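Anopheles gambiae adenosine kinase (Anopheles gambiae, PDB 3LOO) catalyses the ATP-dependent phosphorylation of adenosine to AMP, as a kinase of the pfkB family. Local coordinates at residues 185-190 and 208-213; 284-289 and 335-340. One frame throughout, in Å; residues are numbered along the deposited sequence.

Interaction 1 (185-190 and 208-213). With B4P (bis(adenosine)-5'-tetraphosphate), chain D.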
ATOM      1  N   PHE A 185       2.383   6.439   1.031  1.00 23.06           N
ATOM      2  CA  PHE A 185       3.495   6.284   1.986  1.00 22.88           C
ATOM      3  C   PHE A 185       4.900   6.543   1.380  1.00 23.02           C
ATOM      4  O   PHE A 185       5.787   7.118   2.034  1.00 22.13           O
ATOM      5  CB  PHE A 185       3.471   4.863   2.562  1.00 21.23           C
ATOM      6  CG  PHE A 185       2.335   4.591   3.526  1.00 21.31           C
ATOM      7  CD1 PHE A 185       1.981   5.531   4.519  1.00 22.52           C
ATOM      8  CD2 PHE A 185       1.668   3.365   3.488  1.00 19.70           C
ATOM      9  CE1 PHE A 185       0.987   5.257   5.448  1.00 20.54           C
ATOM     10  CE2 PHE A 185       0.632   3.067   4.408  1.00 18.41           C
ATOM     11  CZ  PHE A 185       0.296   4.036   5.401  1.00 22.43           C
ATOM     12  N   PHE A 186       5.102   6.071   0.145  1.00 22.94           N
ATOM     13  CA  PHE A 186       6.388   6.214  -0.543  1.00 24.15           C
ATOM     14  C   PHE A 186       6.719   7.671  -0.881  1.00 24.28           C
ATOM     15  O   PHE A 186       7.889   7.997  -1.126  1.00 25.61           O
ATOM     16  CB  PHE A 186       6.435   5.303  -1.813  1.00 23.29           C
ATOM     17  CG  PHE A 186       7.789   5.238  -2.514  1.00 22.69           C
ATOM     18  CD1 PHE A 186       8.850   4.501  -1.984  1.00 23.73           C
ATOM     19  CD2 PHE A 186       7.972   5.863  -3.745  1.00 25.49           C
ATOM     20  CE1 PHE A 186      10.085   4.394  -2.644  1.00 26.62           C
ATOM     21  CE2 PHE A 186       9.189   5.772  -4.423  1.00 24.01           C
ATOM     22  CZ  PHE A 186      10.256   5.032  -3.880  1.00 22.27           C
ATOM     23  N   PHE A 187       5.710   8.542  -0.899  1.00 25.38           N
ATOM     24  CA  PHE A 187       5.960  10.000  -1.103  1.00 25.95           C
ATOM     25  C   PHE A 187       6.858  10.623  -0.031  1.00 25.57           C
ATOM     26  O   PHE A 187       7.620  11.568  -0.319  1.00 24.42           O
ATOM     27  CB  PHE A 187       4.666  10.800  -1.191  1.00 25.36           C
ATOM     28  CG  PHE A 187       3.818  10.494  -2.396  1.00 26.80           C
ATOM     29  CD1 PHE A 187       3.992   9.320  -3.155  1.00 25.00           C
ATOM     30  CD2 PHE A 187       2.789  11.360  -2.732  1.00 29.70           C
ATOM     31  CE1 PHE A 187       3.156   9.057  -4.234  1.00 26.46           C
ATOM     32  CE2 PHE A 187       1.966  11.097  -3.803  1.00 28.25           C
ATOM     33  CZ  PHE A 187       2.142   9.944  -4.548  1.00 26.26           C
ATOM     34  N   THR A 188       6.793  10.083   1.191  1.00 25.46           N
ATOM     35  CA  THR A 188       7.677  10.521   2.288  1.00 25.49           C
ATOM     36  C   THR A 188       9.119  10.328   1.856  1.00 26.97           C
ATOM     37  O   THR A 188      10.005  11.140   2.168  1.00 26.09           O
ATOM     38  CB  THR A 188       7.438   9.684   3.585  1.00 25.88           C
ATOM     39  OG1 THR A 188       6.066   9.758   3.933  1.00 22.70           O
ATOM     40  CG2 THR A 188       8.309  10.174   4.771  1.00 26.16           C
ATOM     41  N   VAL A 189       9.352   9.256   1.097  1.00 27.18           N
ATOM     42  CA  VAL A 189      10.711   8.832   0.827  1.00 29.04           C
ATOM     43  C   VAL A 189      11.238   9.312  -0.529  1.00 28.96           C
ATOM     44  O   VAL A 189      12.380   9.734  -0.613  1.00 29.73           O
ATOM     45  CB  VAL A 189      10.835   7.294   0.957  1.00 29.29           C
ATOM     46  CG1 VAL A 189      12.148   6.835   0.474  1.00 32.46           C
ATOM     47  CG2 VAL A 189      10.599   6.880   2.435  1.00 28.79           C
ATOM     48  N   SER A 190      10.435   9.191  -1.586  1.00 28.33           N
ATOM     49  CA  SER A 190      10.910   9.579  -2.911  1.00 27.51           C
ATOM     50  C   SER A 190       9.759   9.840  -3.834  1.00 27.05           C
ATOM     51  O   SER A 190       9.462   9.018  -4.731  1.00 25.92           O
ATOM     52  CB  SER A 190      11.815   8.477  -3.529  1.00 28.64           C
ATOM     53  OG  SER A 190      12.585   9.021  -4.602  1.00 27.73           O
ATOM     54  N   PHE A 208      -0.535   3.037 -14.195  1.00 26.40           N
ATOM     55  CA  PHE A 208       0.108   3.539 -12.953  1.00 24.19           C
ATOM     56  C   PHE A 208      -1.026   3.652 -11.924  1.00 23.80           C
ATOM     57  O   PHE A 208      -2.108   4.209 -12.189  1.00 23.41           O
ATOM     58  CB  PHE A 208       0.891   4.839 -13.154  1.00 23.63           C
ATOM     59  CG  PHE A 208       1.575   5.326 -11.895  1.00 22.66           C
ATOM     60  CD1 PHE A 208       2.847   4.906 -11.588  1.00 20.68           C
ATOM     61  CD2 PHE A 208       0.886   6.149 -10.976  1.00 25.55           C
ATOM     62  CE1 PHE A 208       3.470   5.309 -10.418  1.00 21.88           C
ATOM     63  CE2 PHE A 208       1.484   6.549  -9.772  1.00 22.51           C
ATOM     64  CZ  PHE A 208       2.793   6.115  -9.500  1.00 20.82           C
ATOM     65  N   MET A 209      -0.787   3.044 -10.777  1.00 22.70           N
ATOM     66  CA  MET A 209      -1.796   2.909  -9.758  1.00 22.91           C
ATOM     67  C   MET A 209      -1.156   3.339  -8.431  1.00 23.14           C
ATOM     68  O   MET A 209       0.061   3.193  -8.223  1.00 22.86           O
ATOM     69  CB  MET A 209      -2.301   1.456  -9.702  1.00 21.95           C
ATOM     70  CG  MET A 209      -2.844   0.947 -11.082  1.00 22.80           C
ATOM     71  SD  MET A 209      -3.190  -0.802 -11.091  1.00 28.20           S
ATOM     72  CE  MET A 209      -1.541  -1.423 -11.435  1.00 26.14           C
ATOM     73  N   MET A 210      -1.975   3.861  -7.533  1.00 23.80           N
ATOM     74  CA  MET A 210      -1.450   4.283  -6.232  1.00 23.17           C
ATOM     75  C   MET A 210      -2.519   4.213  -5.163  1.00 22.32           C
ATOM     76  O   MET A 210      -3.693   4.032  -5.443  1.00 20.79           O
ATOM     77  CB  MET A 210      -0.796   5.674  -6.295  1.00 24.12           C
ATOM     78  CG  MET A 210      -1.719   6.834  -6.698  1.00 26.33           C
ATOM     79  SD  MET A 210      -1.113   8.475  -6.154  1.00 29.00           S
ATOM     80  CE  MET A 210      -1.543   8.400  -4.398  1.00 30.88           C
ATOM     81  N   ASN A 211      -2.078   4.348  -3.923  1.00 22.12           N
ATOM     82  CA  ASN A 211      -2.969   4.237  -2.798  1.00 22.01           C
ATOM     83  C   ASN A 211      -2.877   5.556  -2.036  1.00 22.31           C
ATOM     84  O   ASN A 211      -1.766   6.126  -1.923  1.00 21.96           O
ATOM     85  CB  ASN A 211      -2.453   3.132  -1.896  1.00 21.10           C
ATOM     86  CG  ASN A 211      -3.510   2.572  -1.025  1.00 22.16           C
ATOM     87  OD1 ASN A 211      -4.063   3.273  -0.166  1.00 21.19           O
ATOM     88  ND2 ASN A 211      -3.846   1.293  -1.252  1.00 21.80           N
ATOM     89  N   LEU A 212      -3.992   6.001  -1.445  1.00 21.98           N
ATOM     90  CA  LEU A 212      -3.904   7.186  -0.592  1.00 21.51           C
ATOM     91  C   LEU A 212      -3.114   6.925   0.672  1.00 21.81           C
ATOM     92  O   LEU A 212      -2.531   7.854   1.231  1.00 22.43           O
ATOM     93  CB  LEU A 212      -5.270   7.801  -0.314  1.00 20.52           C
ATOM     94  CG  LEU A 212      -5.987   8.435  -1.504  1.00 21.31           C
ATOM     95  CD1 LEU A 212      -7.430   8.751  -1.107  1.00 23.45           C
ATOM     96  CD2 LEU A 212      -5.176   9.695  -2.049  1.00 21.78           C
ATOM     97  N   SER A 213      -3.110   5.663   1.116  1.00 21.23           N
ATOM     98  CA  SER A 213      -2.317   5.156   2.262  1.00 21.96           C
ATOM     99  C   SER A 213      -2.747   5.573   3.673  1.00 22.57           C
ATOM    100  O   SER A 213      -2.878   4.721   4.557  1.00 22.92           O
ATOM    101  CB  SER A 213      -0.828   5.441   2.069  1.00 21.27           C
ATOM    102  OG  SER A 213      -0.320   4.688   0.975  1.00 22.30           O
TER
HETATM  103  PA  B4P D 349      -3.761  -1.357   8.248  1.00 40.64           P
HETATM  104  O1A B4P D 349      -3.893  -2.667   9.009  1.00 40.95           O
HETATM  105  O2A B4P D 349      -3.837  -0.062   9.055  1.00 41.59           O
HETATM  106  O3A B4P D 349      -5.043  -1.289   7.284  1.00 37.15           O
HETATM  107  PB  B4P D 349      -4.889  -1.156   5.703  1.00 39.28           P
HETATM  108  O1B B4P D 349      -4.318  -2.435   5.087  1.00 34.70           O
HETATM  109  O2B B4P D 349      -4.338   0.195   5.279  1.00 32.11           O
HETATM  110  O3B B4P D 349      -6.550  -1.241   5.683  1.00 32.94           O
HETATM  111  PG  B4P D 349      -7.590  -0.143   5.130  1.00 26.54           P
HETATM  112  O1G B4P D 349      -8.084   0.762   6.207  1.00 28.03           O
HETATM  113  O2G B4P D 349      -6.908   0.552   3.968  1.00 27.21           O
HETATM  114  O3G B4P D 349      -8.803  -1.011   4.547  1.00 30.34           O
HETATM  115  PD  B4P D 349     -10.315  -1.205   5.075  1.00 28.90           P
HETATM  116  O1D B4P D 349     -10.282  -1.265   6.557  1.00 32.04           O
HETATM  117  O2D B4P D 349     -11.281  -0.293   4.372  1.00 31.89           O
HETATM  118  O5E B4P D 349      -2.439  -1.380   7.303  1.00 37.36           O
HETATM  119  C5E B4P D 349      -1.333  -1.937   7.979  1.00 31.39           C
HETATM  120  C4E B4P D 349      -0.030  -1.822   7.240  1.00 26.26           C
HETATM  121  O4E B4P D 349       0.331  -0.472   6.949  1.00 25.53           O
HETATM  122  C3E B4P D 349       1.059  -2.316   8.151  1.00 25.22           C
HETATM  123  O3E B4P D 349       1.403  -3.621   7.645  1.00 25.51           O
HETATM  124  C2E B4P D 349       2.214  -1.341   7.952  1.00 23.88           C
HETATM  125  O2E B4P D 349       3.477  -1.949   7.654  1.00 23.45           O
HETATM  126  C1E B4P D 349       1.727  -0.422   6.815  1.00 23.53           C
HETATM  127  N9A B4P D 349       2.214   0.951   7.040  1.00 22.72           N
HETATM  128  C8A B4P D 349       1.887   1.812   8.047  1.00 21.15           C
HETATM  129  N7A B4P D 349       2.590   2.968   7.857  1.00 22.96           N
HETATM  130  C5A B4P D 349       3.386   2.829   6.756  1.00 21.56           C
HETATM  131  C6A B4P D 349       4.298   3.652   6.075  1.00 23.67           C
HETATM  132  N6A B4P D 349       4.627   4.912   6.498  1.00 21.85           N
HETATM  133  N1A B4P D 349       4.930   3.163   4.978  1.00 21.15           N
HETATM  134  C2A B4P D 349       4.655   1.923   4.502  1.00 23.11           C
HETATM  135  N3A B4P D 349       3.776   1.123   5.128  1.00 21.23           N
HETATM  136  C4A B4P D 349       3.128   1.555   6.241  1.00 23.00           C
HETATM  137  O5F B4P D 349     -10.540  -2.708   4.564  1.00 30.85           O
HETATM  138  C5F B4P D 349     -10.182  -3.120   3.250  1.00 29.30           C
HETATM  139  C4F B4P D 349     -10.967  -4.401   2.970  1.00 28.95           C
HETATM  140  O4F B4P D 349     -10.852  -5.348   4.048  1.00 32.22           O
HETATM  141  C3F B4P D 349     -12.459  -4.126   2.917  1.00 28.76           C
HETATM  142  O3F B4P D 349     -12.801  -3.592   1.644  1.00 26.21           O
HETATM  143  C2F B4P D 349     -13.048  -5.497   3.187  1.00 29.96           C
HETATM  144  O2F B4P D 349     -13.073  -6.282   1.978  1.00 28.42           O
HETATM  145  C1F B4P D 349     -12.069  -6.087   4.218  1.00 30.45           C
HETATM  146  N9B B4P D 349     -12.619  -5.788   5.578  1.00 33.12           N
HETATM  147  C8B B4P D 349     -12.204  -4.805   6.403  1.00 32.26           C
HETATM  148  N7B B4P D 349     -12.922  -4.799   7.552  1.00 35.36           N
HETATM  149  C5B B4P D 349     -13.832  -5.793   7.489  1.00 33.68           C
HETATM  150  C6B B4P D 349     -14.839  -6.273   8.322  1.00 36.13           C
HETATM  151  N6B B4P D 349     -15.038  -5.681   9.526  1.00 37.08           N
HETATM  152  N1B B4P D 349     -15.596  -7.344   7.926  1.00 35.76           N
HETATM  153  C2B B4P D 349     -15.398  -7.940   6.724  1.00 34.97           C
HETATM  154  N3B B4P D 349     -14.436  -7.506   5.862  1.00 34.91           N
HETATM  155  C4B B4P D 349     -13.635  -6.442   6.183  1.00 33.65           C
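This contact belongs to the beta-alpha-beta unit of strand 179-183, helix 187-203 and strand 207-211, at the end of the unit that faces the nucleotide pocket. Ser213 places CB 3.4 Å from the centroid of the Phe185 ring and 7° off its normal, a CH-pi contact over the face. The adenine of bis(adenosine)-5'-tetraphosphate lies against the opposite face with its plane nearly parallel to the ring, bringing C6A to 3.4 Å from Phe185 CG. A chi1 of -72°, with CG anti to the carbonyl carbon, lays the phenyl between Ser213 and the adenine. Ser213 OG also accepts a weak hydrogen bond from Phe185 N at 3.2 Å, so one small side chain meets both the backbone and the ring of its partner. Ser213 is itself steadied by an Asx turn, its N donating to Asn211 OD1 at 2.9 Å, while Asn211 ND2 is hydrogen-bonded to Tyr181 OH. Farther from the ligand, Met210 SD lies 3.9 Å from Phe187 CZ, an oblique Met-aromatic contact in which the two side chains cross at about a right angle. The Phe191 ring also meets Phe187 edge-to-face. Phe185 thus stacks on adenine at the C-terminal edge of the parallel strands, where alpha/beta folds commonly bind nucleotides.

Interaction 2 (284-289 and 335-340); sequences DPVLLI and VCIKCG
Strand 284-290 and helix 333-350 face each other with no hydrogen bond between segments 284-289 and 335-340, and their backbones come nearest at Val286 and Ile337, whose CA atoms are 8.0 Å apart. Ile337 fills this separation by reaching out with both of its branches. Its CG2 meets Val286 CG1 at 4.0 Å, and its CD1 lies 3.9 Å from Leu288 CB, with Leu288 CD2 slightly farther off at 4.1 Å. The fork follows from chi1 of -68°, which sets CG2 anti to the backbone N and sends CG1, with CD1 at its end, the other way along the strand. Val286 and Leu288 are two residues apart and so turn the same side of the strand to the helix; Leu287, between them, points away and packs on Leu256 and Arg257 of helix 256-264. All three touching residues are buried, and the contact is wholly apolar. Phe299 of the neighbouring strand 297-299, touching Leu288 and Ile337, and Phe319 of helix 315-328, touching Val286, add aromatic side chains to this apolar layer. A beta-sheet with helices on both faces, here helix 333-350 on one side of strand 284-290 and helix 256-264 on the other, is the alpha/beta architecture of the ribokinase-like fold of pfkB kinases.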
ATOM      1  N   ASP A 284     -18.390  -2.270   5.174  1.00 35.65           N
ATOM      2  CA  ASP A 284     -19.376  -1.747   4.221  1.00 35.68           C
ATOM      3  C   ASP A 284     -18.885  -1.914   2.788  1.00 34.68           C
ATOM      4  O   ASP A 284     -17.741  -2.314   2.588  1.00 34.30           O
ATOM      5  CB  ASP A 284     -19.675  -0.283   4.515  1.00 35.73           C
ATOM      6  CG  ASP A 284     -20.561  -0.112   5.722  1.00 39.30           C
ATOM      7  OD1 ASP A 284     -21.317  -1.051   6.079  1.00 40.31           O
ATOM      8  OD2 ASP A 284     -20.488   0.967   6.320  1.00 44.02           O
ATOM      9  N   PRO A 285     -19.763  -1.642   1.800  1.00 33.31           N
ATOM     10  CA  PRO A 285     -19.467  -1.986   0.407  1.00 32.39           C
ATOM     11  C   PRO A 285     -18.208  -1.297  -0.109  1.00 31.28           C
ATOM     12  O   PRO A 285     -17.950  -0.150   0.234  1.00 29.66           O
ATOM     13  CB  PRO A 285     -20.700  -1.446  -0.361  1.00 32.54           C
ATOM     14  CG  PRO A 285     -21.798  -1.487   0.647  1.00 32.69           C
ATOM     15  CD  PRO A 285     -21.128  -1.099   1.952  1.00 32.81           C
ATOM     16  N   VAL A 286     -17.422  -2.010  -0.919  1.00 30.61           N
ATOM     17  CA  VAL A 286     -16.363  -1.363  -1.673  1.00 28.60           C
ATOM     18  C   VAL A 286     -17.030  -0.549  -2.795  1.00 29.24           C
ATOM     19  O   VAL A 286     -17.948  -1.050  -3.472  1.00 29.85           O
ATOM     20  CB  VAL A 286     -15.374  -2.398  -2.260  1.00 28.28           C
ATOM     21  CG1 VAL A 286     -14.325  -1.688  -3.083  1.00 27.18           C
ATOM     22  CG2 VAL A 286     -14.703  -3.203  -1.130  1.00 27.19           C
ATOM     23  N   LEU A 287     -16.574   0.689  -3.009  1.00 28.28           N
ATOM     24  CA  LEU A 287     -17.160   1.556  -4.023  1.00 28.37           C
ATOM     25  C   LEU A 287     -16.231   1.710  -5.216  1.00 28.35           C
ATOM     26  O   LEU A 287     -15.038   1.964  -5.049  1.00 28.47           O
ATOM     27  CB  LEU A 287     -17.478   2.953  -3.468  1.00 27.45           C
ATOM     28  CG  LEU A 287     -18.155   3.053  -2.108  1.00 30.03           C
ATOM     29  CD1 LEU A 287     -18.116   4.519  -1.657  1.00 32.08           C
ATOM     30  CD2 LEU A 287     -19.600   2.470  -2.172  1.00 27.26           C
ATOM     31  N   LEU A 288     -16.794   1.547  -6.413  1.00 27.86           N
ATOM     32  CA  LEU A 288     -16.068   1.708  -7.666  1.00 28.35           C
ATOM     33  C   LEU A 288     -16.608   2.919  -8.394  1.00 29.40           C
ATOM     34  O   LEU A 288     -17.820   2.989  -8.712  1.00 29.39           O
ATOM     35  CB  LEU A 288     -16.220   0.458  -8.575  1.00 27.91           C
ATOM     36  CG  LEU A 288     -15.837   0.622 -10.064  1.00 27.66           C
ATOM     37  CD1 LEU A 288     -14.372   0.983 -10.229  1.00 26.27           C
ATOM     38  CD2 LEU A 288     -16.167  -0.668 -10.857  1.00 28.65           C
ATOM     39  N   ILE A 289     -15.714   3.850  -8.694  1.00 30.40           N
ATOM     40  CA  ILE A 289     -16.057   5.019  -9.473  1.00 30.79           C
ATOM     41  C   ILE A 289     -15.214   5.047 -10.738  1.00 32.62           C
ATOM     42  O   ILE A 289     -13.981   4.952 -10.658  1.00 32.21           O
ATOM     43  CB  ILE A 289     -15.824   6.346  -8.669  1.00 32.04           C
ATOM     44  CG1 ILE A 289     -16.525   6.306  -7.297  1.00 28.59           C
ATOM     45  CG2 ILE A 289     -16.292   7.566  -9.490  1.00 30.30           C
ATOM     46  CD1 ILE A 289     -15.620   5.913  -6.097  1.00 29.83           C
ATOM     47  N   VAL A 335     -14.362  -8.494 -11.369  1.00 31.24           N
ATOM     48  CA  VAL A 335     -13.635  -9.661 -10.895  1.00 30.38           C
ATOM     49  C   VAL A 335     -12.399  -9.228 -10.067  1.00 29.30           C
ATOM     50  O   VAL A 335     -12.055  -9.867  -9.096  1.00 29.08           O
ATOM     51  CB  VAL A 335     -13.212 -10.586 -12.089  1.00 30.72           C
ATOM     52  CG1 VAL A 335     -12.255 -11.731 -11.624  1.00 29.58           C
ATOM     53  CG2 VAL A 335     -14.487 -11.160 -12.772  1.00 29.43           C
ATOM     54  N   CYS A 336     -11.719  -8.173 -10.484  1.00 28.63           N
ATOM     55  CA  CYS A 336     -10.558  -7.681  -9.709  1.00 28.83           C
ATOM     56  C   CYS A 336     -10.986  -7.311  -8.308  1.00 27.81           C
ATOM     57  O   CYS A 336     -10.324  -7.677  -7.349  1.00 28.09           O
ATOM     58  CB  CYS A 336      -9.899  -6.502 -10.407  1.00 28.85           C
ATOM     59  SG  CYS A 336      -9.203  -7.001 -11.998  1.00 27.92           S
ATOM     60  N   ILE A 337     -12.122  -6.627  -8.198  1.00 27.04           N
ATOM     61  CA  ILE A 337     -12.603  -6.163  -6.887  1.00 27.28           C
ATOM     62  C   ILE A 337     -13.096  -7.322  -6.009  1.00 27.53           C
ATOM     63  O   ILE A 337     -12.831  -7.347  -4.795  1.00 27.16           O
ATOM     64  CB  ILE A 337     -13.663  -5.053  -7.030  1.00 26.68           C
ATOM     65  CG1 ILE A 337     -12.983  -3.793  -7.593  1.00 27.10           C
ATOM     66  CG2 ILE A 337     -14.444  -4.802  -5.652  1.00 26.14           C
ATOM     67  CD1 ILE A 337     -13.940  -2.698  -8.080  1.00 27.98           C
ATOM     68  N   LYS A 338     -13.820  -8.270  -6.618  1.00 28.40           N
ATOM     69  CA  LYS A 338     -14.300  -9.451  -5.861  1.00 29.30           C
ATOM     70  C   LYS A 338     -13.109 -10.264  -5.343  1.00 28.99           C
ATOM     71  O   LYS A 338     -13.116 -10.718  -4.203  1.00 31.34           O
ATOM     72  CB  LYS A 338     -15.235 -10.323  -6.714  1.00 28.92           C
ATOM     73  CG  LYS A 338     -16.591  -9.690  -7.014  1.00 34.14           C
ATOM     74  CD  LYS A 338     -17.299 -10.381  -8.186  1.00 38.46           C
ATOM     75  CE  LYS A 338     -18.786 -10.065  -8.183  1.00 44.33           C
ATOM     76  NZ  LYS A 338     -19.413 -10.359  -9.516  1.00 45.57           N
ATOM     77  N   CYS A 339     -12.067 -10.435  -6.150  1.00 28.71           N
ATOM     78  CA  CYS A 339     -10.860 -11.095  -5.630  1.00 29.02           C
ATOM     79  C   CYS A 339     -10.225 -10.316  -4.468  1.00 28.33           C
ATOM     80  O   CYS A 339      -9.743 -10.915  -3.508  1.00 28.48           O
ATOM     81  CB  CYS A 339      -9.840 -11.344  -6.737  1.00 29.00           C
ATOM     82  SG  CYS A 339      -8.418 -12.336  -6.184  1.00 30.09           S
ATOM     83  N   GLY A 340     -10.220  -8.981  -4.570  1.00 29.26           N
ATOM     84  CA  GLY A 340      -9.738  -8.100  -3.492  1.00 28.07           C
ATOM     85  C   GLY A 340     -10.493  -8.336  -2.198  1.00 28.52           C
ATOM     86  O   GLY A 340      -9.903  -8.496  -1.131  1.00 27.51           O
TER

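Overall arrangement
Interactions 1 and 2 follow one another along the chain and reach the same nine-stranded sheet, interaction 1 through central strand 207-211 and interaction 2 through strand 284-290 near one edge. Their centres lie 21 Å apart and their nearest atoms about 9 Å, with no touch between them. The bound bis(adenosine)-5'-tetraphosphate spans the distance: one adenosine is at interaction 1, while the ribose of the other reaches interaction 2, where Val286 CG2 is 3.4 Å from the ligand's O3F. The magnesium ion is about 6 Å from the side chain of Phe185 and about 12 Å from that of Val286. The two contacts thus border opposite ends of a ligand that probably mimics adenosine and ATP bound together.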